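Local coordinates for POU domain, class 6, transcription factor 1 (PDB 3D1N), which regulates transcription as a POU-domain factor, here bound to the corticotrophin-releasing hormone gene promoter, and probably prefers a variant octamer DNA motif, at residues Gln24-Gly28 with Gln41-Ser45; Glu5-Phe9 with Lys61-Glu65; Asn12-Arg16 with Leu68-Glu72. The protein carries 2 engineered substitutions. All coordinates share one frame; numbering follows the deposited sequence.

In the fold
All three contacts lie in the POU-specific domain, the N-terminal DNA-binding part of a chain that also carries a homeodomain. From the N terminus, helix 4-18 supplies the first half of contact 2 (5-9) and then of contact 3 (12-16). Helices 24-31 and 41-49 follow and pair in contact 1, which closes a short loop of 12 residues. Helix 54-73 then returns alongside helix 4-18, closing contacts 2 and 3 over 51 residues each; these two cross along the chain, and both loops enclose contact 1. F13 of contact 3 packs on V27 and I44 of contact 1, while L68 reaches F9 of contact 2.

Contact 1 of 3, residues Gln24-Gly28 with Gln41-Ser45; sequences QTQVG and QSAIS. Engineered in segment 41-45: S45 (natural residue Cys). With nucleotides of chain C.
Q24 and Q41 meet through their amides: Q41 NE2 donates to Q24 OE1 at 2.8 Å with an N-H...O angle of 151°, and the two amide planes are turned only 14° apart. Q24 OE1 sits too near a DNA sugar in the model, so this bond is less certain in detail. Q41 NE2 also makes a weak, 3.3 Å bond to N7 of DA11; this and the other nucleotides named belong to chain C. Q24 NE2 bonds OP2 of DA11, at a modelled length too short to trust, and Q24 N gives a 2.9 Å bond to OP2 of DA10. These are helix-turn-helix contacts of the POU-specific domain, with helix 41-49 as recognition helix: S42 OG also bonds O4 of DT12 at 2.8 Å. The engineered S45 adds its OG to OP2 of DA11. With an alanine in place of Q24, the Q41 amide would probably lose its protein partner and keep just the weak bond to N7, and the phosphate would lose a side-chain donor. A bend at chi2 (-99°) carries the Q41 amide toward the DNA, while Q41 CG rests 3.6 Å from T25 CB. Further back, I44 CG2 touches Q24 CB at 3.8 Å and I44 CD1 meets V27 CG1 at 3.9 Å. E48 accepts a second bond from Q24 NE2.

Contact 2 of 3, residues Glu5-Phe9 with Lys61-Glu65; sequences EIREF and KPVLE
F9 and K61 centre a mixed apolar and charged contact between the first and last helices of the POU-specific domain, 4-18 and 54-73. It is a side-chain contact rather than close backbone packing: the axes of the short segments stay 11.5 Å apart at an angle of 42°, and no hydrogen bond joins them. The lysine lays its aliphatic chain over one face of the phenylalanine ring. K61 CD stands 4.1 Å from the F9 ring centroid and 17° off the ring normal, a CH-pi contact displaced from the ring centre. The lysine leaves its backbone with CG anti to N and then bends at chi2 (-94°), a turn that lets the middle of the chain lie across the ring while NZ continues past it. Lower on the same chain, K61 CG meets I6 CG2 at 3.6 Å. L64 comes in at the ring edge, with L64 CB 3.5 Å from F9 CZ and L64 CD1 in the ring plane. E65 borders the ring on its CE1 and CD1 side, its carboxylate steeply inclined to the ring, although its CG is modelled too near F9 for its exact position to be trusted. The charge pairing is loose: K61 NZ lies 4.0 Å from E5 OE2 and 3.7 Å from E65 OE2, two long salt bridges in one network, each likely to contribute modestly. On the inward side F47 of helix 41-49 packs against both F9 and L64, M31 of helix 24-31 touches L64, and A57, earlier on helix 54-73, receives I6.

Contact 3 of 3, residues Asn12-Arg16 with Leu68-Glu72; sequences NFKIR and LNEAE
L68 packs between F13 and R16, and this packing against the phenylalanine ring and the arginine's aliphatic stem is the tight part of the contact. L68 CD2 reaches F13 CD1 at 3.7 Å, the two side chains running alongside one another, oppositely directed. Toward R16 the leucine meets the aliphatic stem at about a right angle, its CD1 3.5 Å from R16 CD and 3.6 Å from R16 CB. The arginine starts with CG anti to the carbonyl carbon (chi1 -71°) and stays extended as far as NE, which carries its guanidinium alongside the leucine, out to the polar margin. There the hold is looser. R16 NE and E72 OE2 form only a long salt bridge of 3.8 Å, their flat groups 38° apart, and N69 OD1 lies near the guanidinium plane at its edge, 3.1 Å from R16 NH1. N69 itself is exposed, so this end faces solvent, whereas F13 and L68 are buried. The segment axes of these two helices of the POU-specific domain run 27° from parallel and 11.8 Å apart, leaving side chains to bridge the interval. Around them, F13 packs on E48 of helix 41-49, K14, on helix 4-18 itself, packs on a DNA phosphate, and A71 touches F85 of helix 79-86.

Contact 1 of 3, residues Gln24-Gly28 with Gln41-Ser45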
# COMPACT_ATOMS: atom_id res chain seq x y z
N GLN K 24 7.99 -12.10 -4.03
CA GLN K 24 7.67 -13.36 -4.68
C GLN K 24 8.58 -13.45 -5.87
O GLN K 24 9.12 -14.50 -6.20
CB GLN K 24 6.22 -13.37 -5.17
CG GLN K 24 5.18 -13.22 -4.07
CD GLN K 24 3.77 -13.10 -4.61
OE1 GLN K 24 3.56 -12.63 -5.73
NE2 GLN K 24 2.79 -13.52 -3.82
N THR K 25 8.76 -12.31 -6.51
CA THR K 25 9.48 -12.29 -7.76
C THR K 25 10.97 -12.43 -7.55
O THR K 25 11.73 -12.54 -8.50
CB THR K 25 9.09 -11.07 -8.62
OG1 THR K 25 10.09 -10.84 -9.62
CG2 THR K 25 8.91 -9.83 -7.73
N GLN K 26 11.39 -12.45 -6.29
CA GLN K 26 12.77 -12.78 -5.96
C GLN K 26 12.90 -14.27 -5.71
O GLN K 26 13.75 -14.93 -6.28
CB GLN K 26 13.23 -12.02 -4.73
CG GLN K 26 13.85 -10.67 -5.03
CD GLN K 26 14.08 -9.84 -3.79
OE1 GLN K 26 13.21 -9.77 -2.90
NE2 GLN K 26 15.24 -9.21 -3.72
N VAL K 27 12.03 -14.76 -4.82
CA VAL K 27 11.95 -16.18 -4.51
C VAL K 27 12.14 -17.01 -5.77
O VAL K 27 13.20 -17.60 -5.99
CB VAL K 27 10.59 -16.54 -3.88
CG1 VAL K 27 10.58 -17.98 -3.40
CG2 VAL K 27 10.27 -15.60 -2.73
N GLY K 28 11.12 -17.03 -6.61
CA GLY K 28 11.14 -17.81 -7.83
C GLY K 28 12.33 -17.49 -8.71
O GLY K 28 12.92 -18.38 -9.33
N GLN K 41 7.34 -15.81 -10.72
CA GLN K 41 6.65 -15.09 -9.66
C GLN K 41 5.20 -15.59 -9.53
O GLN K 41 4.71 -15.84 -8.41
CB GLN K 41 6.68 -13.58 -9.94
CG GLN K 41 5.92 -12.74 -8.93
CD GLN K 41 4.54 -12.36 -9.43
OE1 GLN K 41 4.39 -11.95 -10.58
NE2 GLN K 41 3.53 -12.47 -8.56
N SER K 42 4.54 -15.73 -10.68
CA SER K 42 3.15 -16.17 -10.75
C SER K 42 2.94 -17.47 -10.01
O SER K 42 1.95 -17.63 -9.28
CB SER K 42 2.69 -16.34 -12.19
OG SER K 42 1.28 -16.45 -12.21
N ALA K 43 3.87 -18.40 -10.22
CA ALA K 43 3.92 -19.63 -9.43
C ALA K 43 3.82 -19.31 -7.94
O ALA K 43 2.84 -19.69 -7.27
CB ALA K 43 5.22 -20.36 -9.72
N ILE K 44 4.81 -18.57 -7.44
CA ILE K 44 4.86 -18.18 -6.03
C ILE K 44 3.55 -17.58 -5.56
O ILE K 44 3.00 -17.98 -4.52
CB ILE K 44 5.96 -17.15 -5.80
CG1 ILE K 44 7.17 -17.44 -6.69
CG2 ILE K 44 6.32 -17.09 -4.32
CD1 ILE K 44 7.99 -18.65 -6.27
N SER K 45 3.05 -16.61 -6.32
CA SER K 45 1.76 -16.02 -6.02
C SER K 45 0.68 -17.09 -5.85
O SER K 45 0.14 -17.25 -4.75
CB SER K 45 1.36 -15.02 -7.10
OG SER K 45 0.06 -14.53 -6.84
P DA C 10 5.36 -9.09 -3.20
OP1 DA C 10 5.29 -9.33 -1.74
OP2 DA C 10 6.40 -9.71 -4.06
O5' DA C 10 3.89 -9.39 -3.73
C5' DA C 10 2.79 -8.64 -3.23
C4' DA C 10 1.54 -8.93 -4.06
O4' DA C 10 1.61 -8.34 -5.38
C3' DA C 10 1.25 -10.42 -4.29
O3' DA C 10 -0.08 -10.66 -3.85
C2' DA C 10 1.48 -10.65 -5.79
C1' DA C 10 1.16 -9.26 -6.36
N9 DA C 10 1.78 -8.86 -7.63
C8 DA C 10 3.12 -8.86 -7.97
N7 DA C 10 3.38 -8.39 -9.19
C5 DA C 10 2.11 -8.04 -9.68
C6 DA C 10 1.69 -7.48 -10.92
N6 DA C 10 2.54 -7.16 -11.92
N1 DA C 10 0.35 -7.28 -11.10
C2 DA C 10 -0.48 -7.60 -10.10
N3 DA C 10 -0.20 -8.11 -8.89
C4 DA C 10 1.13 -8.32 -8.74
P DA C 11 -0.70 -12.13 -3.95
OP1 DA C 11 -1.73 -12.36 -2.90
OP2 DA C 11 0.42 -13.08 -4.07
O5' DA C 11 -1.50 -11.90 -5.32
C5' DA C 11 -2.71 -11.14 -5.19
C4' DA C 11 -3.42 -10.91 -6.52
O4' DA C 11 -2.45 -10.53 -7.53
C3' DA C 11 -4.16 -12.11 -7.08
O3' DA C 11 -5.54 -11.80 -7.16
C2' DA C 11 -3.52 -12.36 -8.46
C1' DA C 11 -2.80 -11.06 -8.78
N9 DA C 11 -1.53 -11.14 -9.49
C8 DA C 11 -0.34 -11.70 -9.05
N7 DA C 11 0.65 -11.59 -9.93
C5 DA C 11 0.07 -10.91 -11.00
C6 DA C 11 0.58 -10.47 -12.25
N6 DA C 11 1.84 -10.66 -12.64
N1 DA C 11 -0.27 -9.82 -13.08
C2 DA C 11 -1.53 -9.63 -12.67
N3 DA C 11 -2.13 -9.99 -11.53
C4 DA C 11 -1.26 -10.62 -10.73
P DT C 12 -6.53 -12.89 -7.79
OP1 DT C 12 -7.95 -12.47 -7.63
OP2 DT C 12 -6.06 -14.22 -7.32
O5' DT C 12 -6.15 -12.72 -9.32
C5' DT C 12 -6.78 -11.70 -10.05
C4' DT C 12 -6.38 -11.87 -11.50
O4' DT C 12 -4.95 -12.00 -11.63
C3' DT C 12 -6.92 -13.13 -12.16
O3' DT C 12 -7.83 -12.69 -13.16
C2' DT C 12 -5.67 -13.82 -12.71
C1' DT C 12 -4.74 -12.65 -12.86
N1 DT C 12 -3.32 -12.97 -12.91
C2 DT C 12 -2.56 -12.51 -13.97
O2 DT C 12 -3.00 -11.87 -14.90
N3 DT C 12 -1.24 -12.85 -13.91
C4 DT C 12 -0.63 -13.57 -12.91
O4 DT C 12 0.57 -13.83 -12.95
C5 DT C 12 -1.48 -14.01 -11.82
C7 DT C 12 -0.89 -14.77 -10.66
C6 DT C 12 -2.78 -13.69 -11.86

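Contact 2 of 3, residues Glu5-Phe9 with Lys61-Glu65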
# COMPACT_ATOMS: atom_id res chain seq x y z
N GLU K 5 -1.60 -29.55 6.21
CA GLU K 5 -0.16 -29.74 6.08
C GLU K 5 0.43 -28.86 4.99
O GLU K 5 1.61 -28.51 5.04
CB GLU K 5 0.14 -31.21 5.78
CG GLU K 5 0.62 -32.01 6.97
CD GLU K 5 2.13 -32.19 6.98
OE1 GLU K 5 2.72 -32.27 8.08
OE2 GLU K 5 2.72 -32.24 5.88
N ILE K 6 -0.39 -28.50 4.01
CA ILE K 6 0.07 -27.64 2.93
C ILE K 6 -0.70 -26.32 2.89
O ILE K 6 -0.31 -25.39 2.19
CB ILE K 6 0.00 -28.34 1.55
CG1 ILE K 6 -1.43 -28.80 1.24
CG2 ILE K 6 0.95 -29.52 1.51
CD1 ILE K 6 -1.54 -29.63 -0.03
N ARG K 7 -1.78 -26.23 3.66
CA ARG K 7 -2.55 -25.00 3.74
C ARG K 7 -1.92 -24.04 4.75
O ARG K 7 -2.06 -22.82 4.65
CB ARG K 7 -4.00 -25.29 4.13
CG ARG K 7 -4.83 -24.05 4.40
CD ARG K 7 -6.28 -24.40 4.67
NE ARG K 7 -7.00 -24.75 3.44
CZ ARG K 7 -7.06 -25.98 2.93
NH1 ARG K 7 -6.45 -26.99 3.53
NH2 ARG K 7 -7.74 -26.20 1.81
N GLU K 8 -1.21 -24.61 5.73
CA GLU K 8 -0.58 -23.79 6.74
C GLU K 8 0.83 -23.42 6.32
O GLU K 8 1.33 -22.35 6.68
CB GLU K 8 -0.58 -24.49 8.10
CG GLU K 8 -0.43 -23.54 9.27
CD GLU K 8 -1.55 -22.51 9.34
OE1 GLU K 8 -1.32 -21.41 9.90
OE2 GLU K 8 -2.65 -22.79 8.82
N PHE K 9 1.48 -24.30 5.55
CA PHE K 9 2.77 -23.98 4.97
C PHE K 9 2.55 -22.89 3.95
O PHE K 9 3.44 -22.11 3.64
CB PHE K 9 3.40 -25.19 4.29
CG PHE K 9 4.72 -24.90 3.62
CD1 PHE K 9 5.91 -25.11 4.28
CD2 PHE K 9 4.76 -24.44 2.31
CE1 PHE K 9 7.12 -24.85 3.66
CE2 PHE K 9 5.98 -24.19 1.68
CZ PHE K 9 7.16 -24.40 2.36
N LYS K 61 5.44 -27.94 -2.54
CA LYS K 61 5.62 -27.72 -1.10
C LYS K 61 7.00 -28.11 -0.56
O LYS K 61 7.61 -27.36 0.19
CB LYS K 61 4.50 -28.43 -0.33
CG LYS K 61 4.16 -27.86 1.03
CD LYS K 61 4.92 -28.56 2.14
CE LYS K 61 4.20 -28.43 3.47
NZ LYS K 61 4.89 -29.15 4.58
N PRO K 62 7.50 -29.30 -0.95
CA PRO K 62 8.82 -29.78 -0.52
C PRO K 62 9.97 -28.89 -0.96
O PRO K 62 10.74 -28.42 -0.12
CB PRO K 62 8.93 -31.14 -1.22
CG PRO K 62 7.52 -31.58 -1.43
CD PRO K 62 6.75 -30.32 -1.70
N VAL K 63 10.11 -28.68 -2.27
CA VAL K 63 11.22 -27.89 -2.79
C VAL K 63 11.19 -26.46 -2.24
O VAL K 63 12.21 -25.76 -2.21
CB VAL K 63 11.24 -27.89 -4.35
CG1 VAL K 63 9.86 -27.54 -4.92
CG2 VAL K 63 12.32 -26.96 -4.89
N LEU K 64 10.02 -26.03 -1.78
CA LEU K 64 9.90 -24.74 -1.12
C LEU K 64 10.70 -24.73 0.17
O LEU K 64 11.67 -23.99 0.29
CB LEU K 64 8.45 -24.38 -0.88
CG LEU K 64 7.82 -23.82 -2.16
CD1 LEU K 64 6.58 -23.02 -1.85
CD2 LEU K 64 8.85 -22.96 -2.90
N GLU K 65 10.28 -25.55 1.13
CA GLU K 65 10.99 -25.68 2.40
C GLU K 65 12.49 -25.91 2.23
O GLU K 65 13.29 -25.39 3.01
CB GLU K 65 10.39 -26.80 3.24
CG GLU K 65 9.65 -26.30 4.46
CD GLU K 65 8.64 -27.30 4.99
OE1 GLU K 65 7.98 -27.00 6.00
OE2 GLU K 65 8.52 -28.38 4.37

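Contact 3 of 3, residues Asn12-Arg16 with Leu68-Glu72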
# COMPACT_ATOMS: atom_id res chain seq x y z
N ASN K 12 2.02 -19.57 6.32
CA ASN K 12 3.29 -19.24 6.95
C ASN K 12 4.42 -18.92 5.98
O ASN K 12 5.25 -18.05 6.26
CB ASN K 12 3.72 -20.34 7.93
CG ASN K 12 2.88 -20.34 9.19
OD1 ASN K 12 3.40 -20.15 10.29
ND2 ASN K 12 1.57 -20.54 9.03
N PHE K 13 4.45 -19.60 4.84
CA PHE K 13 5.49 -19.33 3.86
C PHE K 13 5.47 -17.87 3.42
O PHE K 13 6.52 -17.23 3.35
CB PHE K 13 5.34 -20.22 2.62
CG PHE K 13 6.31 -19.89 1.53
CD1 PHE K 13 7.56 -20.49 1.49
CD2 PHE K 13 5.99 -18.96 0.55
CE1 PHE K 13 8.46 -20.19 0.49
CE2 PHE K 13 6.89 -18.65 -0.45
CZ PHE K 13 8.13 -19.27 -0.48
N LYS K 14 4.28 -17.37 3.11
CA LYS K 14 4.14 -15.98 2.68
C LYS K 14 4.79 -15.05 3.69
O LYS K 14 5.67 -14.26 3.33
CB LYS K 14 2.66 -15.61 2.50
CG LYS K 14 2.36 -14.14 2.77
CD LYS K 14 1.03 -13.68 2.18
CE LYS K 14 1.22 -13.00 0.82
NZ LYS K 14 0.07 -12.12 0.46
N ILE K 15 4.36 -15.16 4.95
CA ILE K 15 4.81 -14.28 6.02
C ILE K 15 6.30 -14.44 6.35
O ILE K 15 6.95 -13.48 6.73
CB ILE K 15 3.98 -14.45 7.32
CG1 ILE K 15 2.50 -14.69 7.00
CG2 ILE K 15 4.13 -13.22 8.22
CD1 ILE K 15 1.59 -14.75 8.23
N ARG K 16 6.83 -15.65 6.20
CA ARG K 16 8.27 -15.85 6.36
C ARG K 16 9.02 -15.11 5.26
O ARG K 16 10.14 -14.63 5.47
CB ARG K 16 8.63 -17.33 6.29
CG ARG K 16 8.21 -18.17 7.47
CD ARG K 16 8.67 -19.61 7.25
NE ARG K 16 8.14 -20.54 8.23
CZ ARG K 16 8.46 -21.83 8.29
NH1 ARG K 16 9.31 -22.35 7.41
NH2 ARG K 16 7.92 -22.61 9.22
N LEU K 68 13.32 -22.15 1.66
CA LEU K 68 12.84 -21.25 2.70
C LEU K 68 13.63 -21.42 3.99
O LEU K 68 14.25 -20.48 4.49
CB LEU K 68 11.35 -21.50 2.96
CG LEU K 68 10.77 -21.08 4.30
CD1 LEU K 68 10.75 -19.57 4.44
CD2 LEU K 68 9.37 -21.66 4.48
N ASN K 69 13.60 -22.63 4.54
CA ASN K 69 14.42 -22.95 5.70
C ASN K 69 15.89 -22.78 5.37
O ASN K 69 16.63 -22.11 6.10
CB ASN K 69 14.15 -24.39 6.17
CG ASN K 69 12.73 -24.58 6.67
OD1 ASN K 69 11.85 -23.75 6.43
ND2 ASN K 69 12.49 -25.70 7.35
N GLU K 70 16.30 -23.36 4.24
CA GLU K 70 17.68 -23.29 3.77
C GLU K 70 18.24 -21.87 3.70
O GLU K 70 19.45 -21.67 3.80
CB GLU K 70 17.80 -23.96 2.40
N ALA K 71 17.37 -20.88 3.53
CA ALA K 71 17.80 -19.49 3.39
C ALA K 71 17.49 -18.66 4.62
O ALA K 71 18.08 -17.60 4.81
CB ALA K 71 17.17 -18.85 2.17
N GLU K 72 16.56 -19.13 5.44
CA GLU K 72 16.24 -18.44 6.69
C GLU K 72 17.45 -18.42 7.62
O GLU K 72 17.74 -17.42 8.27
CB GLU K 72 15.05 -19.09 7.39
CG GLU K 72 13.72 -18.47 7.03
CD GLU K 72 12.55 -19.24 7.61
OE1 GLU K 72 12.76 -20.39 8.04
OE2 GLU K 72 11.43 -18.69 7.63